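Local coordinates for protein methylase yhhF (Escherichia coli, PDB 2FPO) that methylates N2 of guanine 966 of 16S rRNA in the assembled 30S particle, with S-adenosyl-L-methionine as methyl donor, at residues A[115-126]-A[144-155]. Residues are numbered along the deposited sequence; the frame is centred on the assembly and turned at random. Where two conformers were deposited one is given.
Sequences FLAQKGTPHNIV and LEDNGWLADEAL
Although the CB of W149 points away from residues 115-126, chi1 of -66° sets its CG anti to the carbonyl carbon and beside the backbone N, which turns the indole back between L116 and the loop at G120. The same torsion well in L116 carries CD2 over one face of that indole, 3.7 Å from the centroid of the W149 five-membered ring. Against the opposite face G120 CA makes a CH-pi contact, 3.4 Å from the centroid of the W149 six-membered ring; glycine suits this place because a CB would run into the indole. The F115 ring approaches obliquely, planes 38° apart, with CE2 3.4 Å from W149 CH2.

L116 O lies close to the indole plane and accepts two bonds, from W149 NE1 (2.9 Å, N-H...O angle 162°) and from N147 ND2 (2.8 Å), so the carbonyl itself ties indole and amide together. N147, the first residue past helix 137-146, also offers its O to G120 N at 2.7 Å, and G148 follows with a positive phi that glycine adopts readily.

Further along, the backbones pair in parallel: H123 N bonds to W149 O and A151 N to H123 O. After the corners at N124 and at D152 and E153, pairing resumes through L155 N to N124 O and V126 N to L155 O. Branched V126 meets L144 tip to tip, CG1 to CD1 at 3.6 Å, and its CG2 touches L150 CD2.

The H123 bonds join strand 123-128 to the short strand 150-151; the L155 bonds join it to strand 154-161, its neighbour in the Rossmann-like methyltransferase sheet. Strand 57-60 flanks the former, strand 184-191 the latter, and helix 39-53 packs on I125 and L155.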
ATOM      1  N   PHE A 115      14.397   4.289  -1.133  1.00 28.22           N
ATOM      2  CA  PHE A 115      13.417   5.023  -1.915  1.00 27.71           C
ATOM      3  C   PHE A 115      12.795   6.236  -1.200  1.00 27.33           C
ATOM      4  O   PHE A 115      12.662   7.309  -1.796  1.00 27.17           O
ATOM      5  CB  PHE A 115      12.303   4.133  -2.473  1.00 26.73           C
ATOM      6  CG  PHE A 115      11.304   4.930  -3.275  1.00 27.81           C
ATOM      7  CD1 PHE A 115      11.624   5.370  -4.550  1.00 26.69           C
ATOM      8  CD2 PHE A 115      10.096   5.328  -2.709  1.00 25.68           C
ATOM      9  CE1 PHE A 115      10.720   6.159  -5.265  1.00 26.47           C
ATOM     10  CE2 PHE A 115       9.202   6.132  -3.424  1.00 29.03           C
ATOM     11  CZ  PHE A 115       9.529   6.531  -4.698  1.00 26.00           C
ATOM     12  N   LEU A 116      12.394   6.048   0.059  1.00 26.47           N
ATOM     13  CA  LEU A 116      11.698   7.086   0.829  1.00 25.44           C
ATOM     14  C   LEU A 116      12.634   8.123   1.433  1.00 25.68           C
ATOM     15  O   LEU A 116      12.180   9.177   1.892  1.00 26.26           O
ATOM     16  CB  LEU A 116      10.794   6.456   1.921  1.00 24.58           C
ATOM     17  CG  LEU A 116       9.716   5.471   1.416  1.00 25.96           C
ATOM     18  CD1 LEU A 116       9.103   4.737   2.571  1.00 28.05           C
ATOM     19  CD2 LEU A 116       8.656   6.241   0.562  1.00 23.75           C
ATOM     20  N   ALA A 117      13.933   7.827   1.440  1.00 25.59           N
ATOM     21  CA  ALA A 117      14.953   8.758   1.954  1.00 26.63           C
ATOM     22  C   ALA A 117      15.380   9.729   0.868  1.00 27.57           C
ATOM     23  O   ALA A 117      16.567   9.767   0.466  1.00 29.29           O
ATOM     24  CB  ALA A 117      16.155   8.011   2.526  1.00 24.34           C
ATOM     25  N   GLN A 118      14.414  10.525   0.424  1.00 27.56           N
ATOM     26  CA  GLN A 118      14.612  11.622  -0.515  1.00 28.68           C
ATOM     27  C   GLN A 118      13.378  12.557  -0.408  1.00 28.42           C
ATOM     28  O   GLN A 118      12.380  12.184   0.218  1.00 29.43           O
ATOM     29  CB  GLN A 118      14.726  11.075  -1.946  1.00 27.31           C
ATOM     30  CG  GLN A 118      13.471  10.277  -2.394  1.00 28.10           C
ATOM     31  CD  GLN A 118      13.460   9.940  -3.875  1.00 30.70           C
ATOM     32  OE1 GLN A 118      13.979  10.698  -4.708  1.00 31.64           O
ATOM     33  NE2 GLN A 118      12.865   8.783  -4.223  1.00 33.77           N
ATOM     34  N   LYS A 119      13.443  13.746  -1.007  1.00 28.29           N
ATOM     35  CA  LYS A 119      12.272  14.618  -1.075  0.50 28.62           C
ATOM     36  C   LYS A 119      11.149  13.914  -1.832  1.00 29.01           C
ATOM     37  O   LYS A 119      11.281  13.611  -3.037  1.00 28.45           O
ATOM     38  CB  LYS A 119      12.588  15.954  -1.759  0.50 28.91           C
ATOM     39  CG  LYS A 119      11.438  16.967  -1.659  0.50 28.80           C
ATOM     40  CD  LYS A 119      11.880  18.404  -1.975  0.50 28.93           C
ATOM     41  CE  LYS A 119      11.374  18.906  -3.348  0.50 30.21           C
ATOM     42  NZ  LYS A 119      12.012  18.226  -4.527  0.50 30.17           N
ATOM     43  N   GLY A 120      10.047  13.671  -1.129  1.00 28.54           N
ATOM     44  CA  GLY A 120       8.932  12.935  -1.696  1.00 29.37           C
ATOM     45  C   GLY A 120       7.871  13.781  -2.330  1.00 30.11           C
ATOM     46  O   GLY A 120       8.014  14.998  -2.465  1.00 28.87           O
ATOM     47  N   THR A 121       6.799  13.113  -2.724  1.00 30.49           N
ATOM     48  CA  THR A 121       5.648  13.760  -3.310  1.00 31.00           C
ATOM     49  C   THR A 121       4.397  13.293  -2.545  1.00 30.41           C
ATOM     50  O   THR A 121       4.324  12.131  -2.160  1.00 30.30           O
ATOM     51  CB  THR A 121       5.583  13.497  -4.857  1.00 31.43           C
ATOM     52  OG1 THR A 121       4.610  14.368  -5.423  1.00 34.47           O
ATOM     53  CG2 THR A 121       5.230  12.038  -5.201  1.00 31.91           C
ATOM     54  N   PRO A 122       3.456  14.213  -2.234  1.00 30.24           N
ATOM     55  CA  PRO A 122       2.355  13.802  -1.351  1.00 30.51           C
ATOM     56  C   PRO A 122       1.338  12.807  -1.948  1.00 30.00           C
ATOM     57  O   PRO A 122       0.910  12.930  -3.108  1.00 29.23           O
ATOM     58  CB  PRO A 122       1.674  15.127  -0.993  1.00 30.92           C
ATOM     59  CG  PRO A 122       2.004  16.037  -2.160  1.00 31.21           C
ATOM     60  CD  PRO A 122       3.392  15.644  -2.581  1.00 30.74           C
ATOM     61  N   HIS A 123       0.969  11.823  -1.135  1.00 29.55           N
ATOM     62  CA  HIS A 123      -0.045  10.831  -1.499  1.00 28.54           C
ATOM     63  C   HIS A 123      -1.198  10.847  -0.500  1.00 29.13           C
ATOM     64  O   HIS A 123      -0.995  11.045   0.710  1.00 28.99           O
ATOM     65  CB  HIS A 123       0.561   9.422  -1.560  1.00 27.85           C
ATOM     66  CG  HIS A 123       1.572   9.240  -2.647  1.00 27.76           C
ATOM     67  ND1 HIS A 123       2.877   9.682  -2.537  1.00 28.45           N
ATOM     68  CD2 HIS A 123       1.456   8.702  -3.888  1.00 27.89           C
ATOM     69  CE1 HIS A 123       3.528   9.388  -3.654  1.00 29.51           C
ATOM     70  NE2 HIS A 123       2.683   8.815  -4.497  1.00 28.59           N
ATOM     71  N   ASN A 124      -2.395  10.599  -1.025  1.00 28.77           N
ATOM     72  CA  ASN A 124      -3.622  10.484  -0.260  1.00 29.50           C
ATOM     73  C   ASN A 124      -3.733   9.152   0.511  1.00 28.76           C
ATOM     74  O   ASN A 124      -4.327   9.105   1.612  1.00 29.30           O
ATOM     75  CB  ASN A 124      -4.814  10.596  -1.227  1.00 28.85           C
ATOM     76  CG  ASN A 124      -4.763  11.854  -2.063  1.00 32.87           C
ATOM     77  OD1 ASN A 124      -4.965  12.970  -1.554  1.00 36.84           O
ATOM     78  ND2 ASN A 124      -4.479  11.693  -3.356  1.00 31.33           N
ATOM     79  N   ILE A 125      -3.187   8.087  -0.080  1.00 27.27           N
ATOM     80  CA  ILE A 125      -3.271   6.727   0.479  1.00 26.74           C
ATOM     81  C   ILE A 125      -1.934   6.010   0.373  1.00 26.33           C
ATOM     82  O   ILE A 125      -1.369   5.877  -0.721  1.00 27.50           O
ATOM     83  CB  ILE A 125      -4.388   5.881  -0.250  1.00 25.43           C
ATOM     84  CG1 ILE A 125      -5.773   6.554  -0.122  1.00 26.62           C
ATOM     85  CG2 ILE A 125      -4.389   4.394   0.192  1.00 26.66           C
ATOM     86  CD1 ILE A 125      -6.930   5.797  -0.797  1.00 25.14           C
ATOM     87  N   VAL A 126      -1.443   5.509   1.491  1.00 26.81           N
ATOM     88  CA  VAL A 126      -0.172   4.748   1.503  1.00 26.38           C
ATOM     89  C   VAL A 126      -0.364   3.396   2.160  1.00 26.51           C
ATOM     90  O   VAL A 126      -1.022   3.288   3.215  1.00 26.66           O
ATOM     91  CB  VAL A 126       0.993   5.538   2.197  1.00 26.72           C
ATOM     92  CG1 VAL A 126       2.340   4.773   2.157  1.00 24.34           C
ATOM     93  CG2 VAL A 126       1.158   6.918   1.580  1.00 25.39           C
ATOM     94  N   LEU A 144       8.070   8.334   5.699  1.00 28.82           N
ATOM     95  CA  LEU A 144       6.835   8.849   5.067  1.00 27.64           C
ATOM     96  C   LEU A 144       6.472  10.216   5.606  1.00 28.03           C
ATOM     97  O   LEU A 144       6.245  11.168   4.857  1.00 26.76           O
ATOM     98  CB  LEU A 144       5.642   7.860   5.223  1.00 28.12           C
ATOM     99  CG  LEU A 144       5.716   6.552   4.420  1.00 25.26           C
ATOM    100  CD1 LEU A 144       4.555   5.623   4.854  1.00 27.44           C
ATOM    101  CD2 LEU A 144       5.647   6.890   2.899  1.00 21.67           C
ATOM    102  N   GLU A 145       6.428  10.320   6.924  1.00 29.17           N
ATOM    103  CA  GLU A 145       6.135  11.594   7.591  1.00 29.08           C
ATOM    104  C   GLU A 145       7.202  12.690   7.384  1.00 29.89           C
ATOM    105  O   GLU A 145       6.861  13.856   7.299  1.00 28.70           O
ATOM    106  CB  GLU A 145       5.918  11.357   9.085  1.00 29.59           C
ATOM    107  CG  GLU A 145       5.600  12.614   9.935  1.00 27.63           C
ATOM    108  CD  GLU A 145       4.349  13.344   9.473  1.00 29.26           C
ATOM    109  OE1 GLU A 145       3.382  12.672   9.048  1.00 28.11           O
ATOM    110  OE2 GLU A 145       4.331  14.602   9.550  1.00 27.12           O
ATOM    111  N   ASP A 146       8.486  12.323   7.351  1.00 31.15           N
ATOM    112  CA  ASP A 146       9.553  13.331   7.388  1.00 31.38           C
ATOM    113  C   ASP A 146       9.932  13.853   6.009  1.00 30.96           C
ATOM    114  O   ASP A 146      10.464  14.943   5.898  1.00 30.47           O
ATOM    115  CB  ASP A 146      10.814  12.796   8.052  1.00 32.38           C
ATOM    116  CG  ASP A 146      10.622  12.468   9.506  1.00 34.84           C
ATOM    117  OD1 ASP A 146       9.611  12.877  10.123  1.00 38.46           O
ATOM    118  OD2 ASP A 146      11.499  11.768  10.039  1.00 37.68           O
ATOM    119  N   ASN A 147       9.656  13.077   4.967  1.00 29.97           N
ATOM    120  CA  ASN A 147      10.133  13.408   3.636  1.00 30.27           C
ATOM    121  C   ASN A 147       9.051  13.855   2.634  1.00 29.77           C
ATOM    122  O   ASN A 147       9.290  13.890   1.433  1.00 29.76           O
ATOM    123  CB  ASN A 147      11.016  12.259   3.101  1.00 29.98           C
ATOM    124  CG  ASN A 147      12.304  12.117   3.906  1.00 30.91           C
ATOM    125  OD1 ASN A 147      12.758  13.076   4.511  1.00 31.38           O
ATOM    126  ND2 ASN A 147      12.876  10.930   3.931  1.00 32.14           N
ATOM    127  N   GLY A 148       7.873  14.223   3.140  1.00 29.67           N
ATOM    128  CA  GLY A 148       6.842  14.823   2.301  1.00 28.67           C
ATOM    129  C   GLY A 148       6.053  13.843   1.453  1.00 29.06           C
ATOM    130  O   GLY A 148       5.455  14.228   0.444  1.00 28.36           O
ATOM    131  N   TRP A 149       6.007  12.575   1.864  1.00 27.51           N
ATOM    132  CA  TRP A 149       5.267  11.581   1.094  1.00 27.42           C
ATOM    133  C   TRP A 149       3.737  11.605   1.315  1.00 26.67           C
ATOM    134  O   TRP A 149       2.991  10.879   0.661  1.00 26.24           O
ATOM    135  CB  TRP A 149       5.826  10.177   1.423  1.00 25.65           C
ATOM    136  CG  TRP A 149       7.269  10.019   0.946  1.00 26.30           C
ATOM    137  CD1 TRP A 149       8.398  10.080   1.700  1.00 24.62           C
ATOM    138  CD2 TRP A 149       7.698   9.814  -0.418  1.00 26.05           C
ATOM    139  NE1 TRP A 149       9.523   9.887   0.900  1.00 25.20           N
ATOM    140  CE2 TRP A 149       9.119   9.754  -0.406  1.00 24.72           C
ATOM    141  CE3 TRP A 149       7.012   9.686  -1.654  1.00 25.18           C
ATOM    142  CZ2 TRP A 149       9.875   9.545  -1.565  1.00 23.85           C
ATOM    143  CZ3 TRP A 149       7.775   9.505  -2.830  1.00 24.56           C
ATOM    144  CH2 TRP A 149       9.182   9.427  -2.769  1.00 25.35           C
ATOM    145  N   LEU A 150       3.282  12.398   2.275  1.00 27.26           N
ATOM    146  CA  LEU A 150       1.881  12.322   2.722  1.00 27.56           C
ATOM    147  C   LEU A 150       1.202  13.629   2.380  1.00 28.52           C
ATOM    148  O   LEU A 150       1.771  14.676   2.609  1.00 28.06           O
ATOM    149  CB  LEU A 150       1.796  12.047   4.248  1.00 27.53           C
ATOM    150  CG  LEU A 150       2.491  10.772   4.771  1.00 27.44           C
ATOM    151  CD1 LEU A 150       2.278  10.599   6.260  1.00 29.38           C
ATOM    152  CD2 LEU A 150       1.926   9.576   4.057  1.00 28.24           C
ATOM    153  N   ALA A 151       0.002  13.550   1.811  1.00 29.87           N
ATOM    154  CA  ALA A 151      -0.849  14.708   1.621  1.00 31.49           C
ATOM    155  C   ALA A 151      -1.340  15.111   2.995  1.00 32.89           C
ATOM    156  O   ALA A 151      -1.293  14.316   3.940  1.00 32.18           O
ATOM    157  CB  ALA A 151      -2.027  14.394   0.686  1.00 30.79           C
ATOM    158  N   ASP A 152      -1.749  16.371   3.094  1.00 34.70           N
ATOM    159  CA  ASP A 152      -2.311  16.963   4.304  1.00 37.21           C
ATOM    160  C   ASP A 152      -3.135  16.036   5.195  1.00 37.59           C
ATOM    161  O   ASP A 152      -2.870  16.009   6.410  1.00 38.97           O
ATOM    162  CB  ASP A 152      -3.089  18.255   3.973  1.00 37.75           C
ATOM    163  CG  ASP A 152      -2.163  19.404   3.576  1.00 41.42           C
ATOM    164  OD1 ASP A 152      -0.926  19.224   3.682  1.00 46.21           O
ATOM    165  OD2 ASP A 152      -2.651  20.483   3.156  1.00 43.19           O
ATOM    166  N   GLU A 153      -4.100  15.292   4.627  1.00 36.44           N
ATOM    167  CA  GLU A 153      -4.922  14.381   5.431  1.00 37.02           C
ATOM    168  C   GLU A 153      -4.834  12.922   4.991  1.00 35.81           C
ATOM    169  O   GLU A 153      -5.848  12.247   4.839  1.00 37.19           O
ATOM    170  CB  GLU A 153      -6.394  14.805   5.439  1.00 37.10           C
ATOM    171  CG  GLU A 153      -6.690  16.115   6.175  1.00 39.17           C
ATOM    172  CD  GLU A 153      -8.180  16.272   6.457  1.00 39.73           C
ATOM    173  OE1 GLU A 153      -8.529  17.107   7.310  1.00 44.29           O
ATOM    174  OE2 GLU A 153      -8.993  15.539   5.839  1.00 43.80           O
ATOM    175  N   ALA A 154      -3.624  12.432   4.804  1.00 33.84           N
ATOM    176  CA  ALA A 154      -3.408  11.103   4.247  1.00 32.33           C
ATOM    177  C   ALA A 154      -3.885   9.942   5.152  1.00 31.28           C
ATOM    178  O   ALA A 154      -3.974  10.078   6.381  1.00 30.60           O
ATOM    179  CB  ALA A 154      -1.931  10.954   3.882  1.00 31.89           C
ATOM    180  N   LEU A 155      -4.191   8.816   4.512  1.00 30.02           N
ATOM    181  CA  LEU A 155      -4.502   7.550   5.176  1.00 29.66           C
ATOM    182  C   LEU A 155      -3.358   6.608   4.927  1.00 29.49           C
ATOM    183  O   LEU A 155      -2.906   6.481   3.788  1.00 30.65           O
ATOM    184  CB  LEU A 155      -5.802   6.961   4.613  1.00 28.79           C
ATOM    185  CG  LEU A 155      -6.983   7.865   4.948  1.00 29.38           C
ATOM    186  CD1 LEU A 155      -8.166   7.635   4.014  1.00 27.32           C
ATOM    187  CD2 LEU A 155      -7.359   7.710   6.438  1.00 30.57           C
TER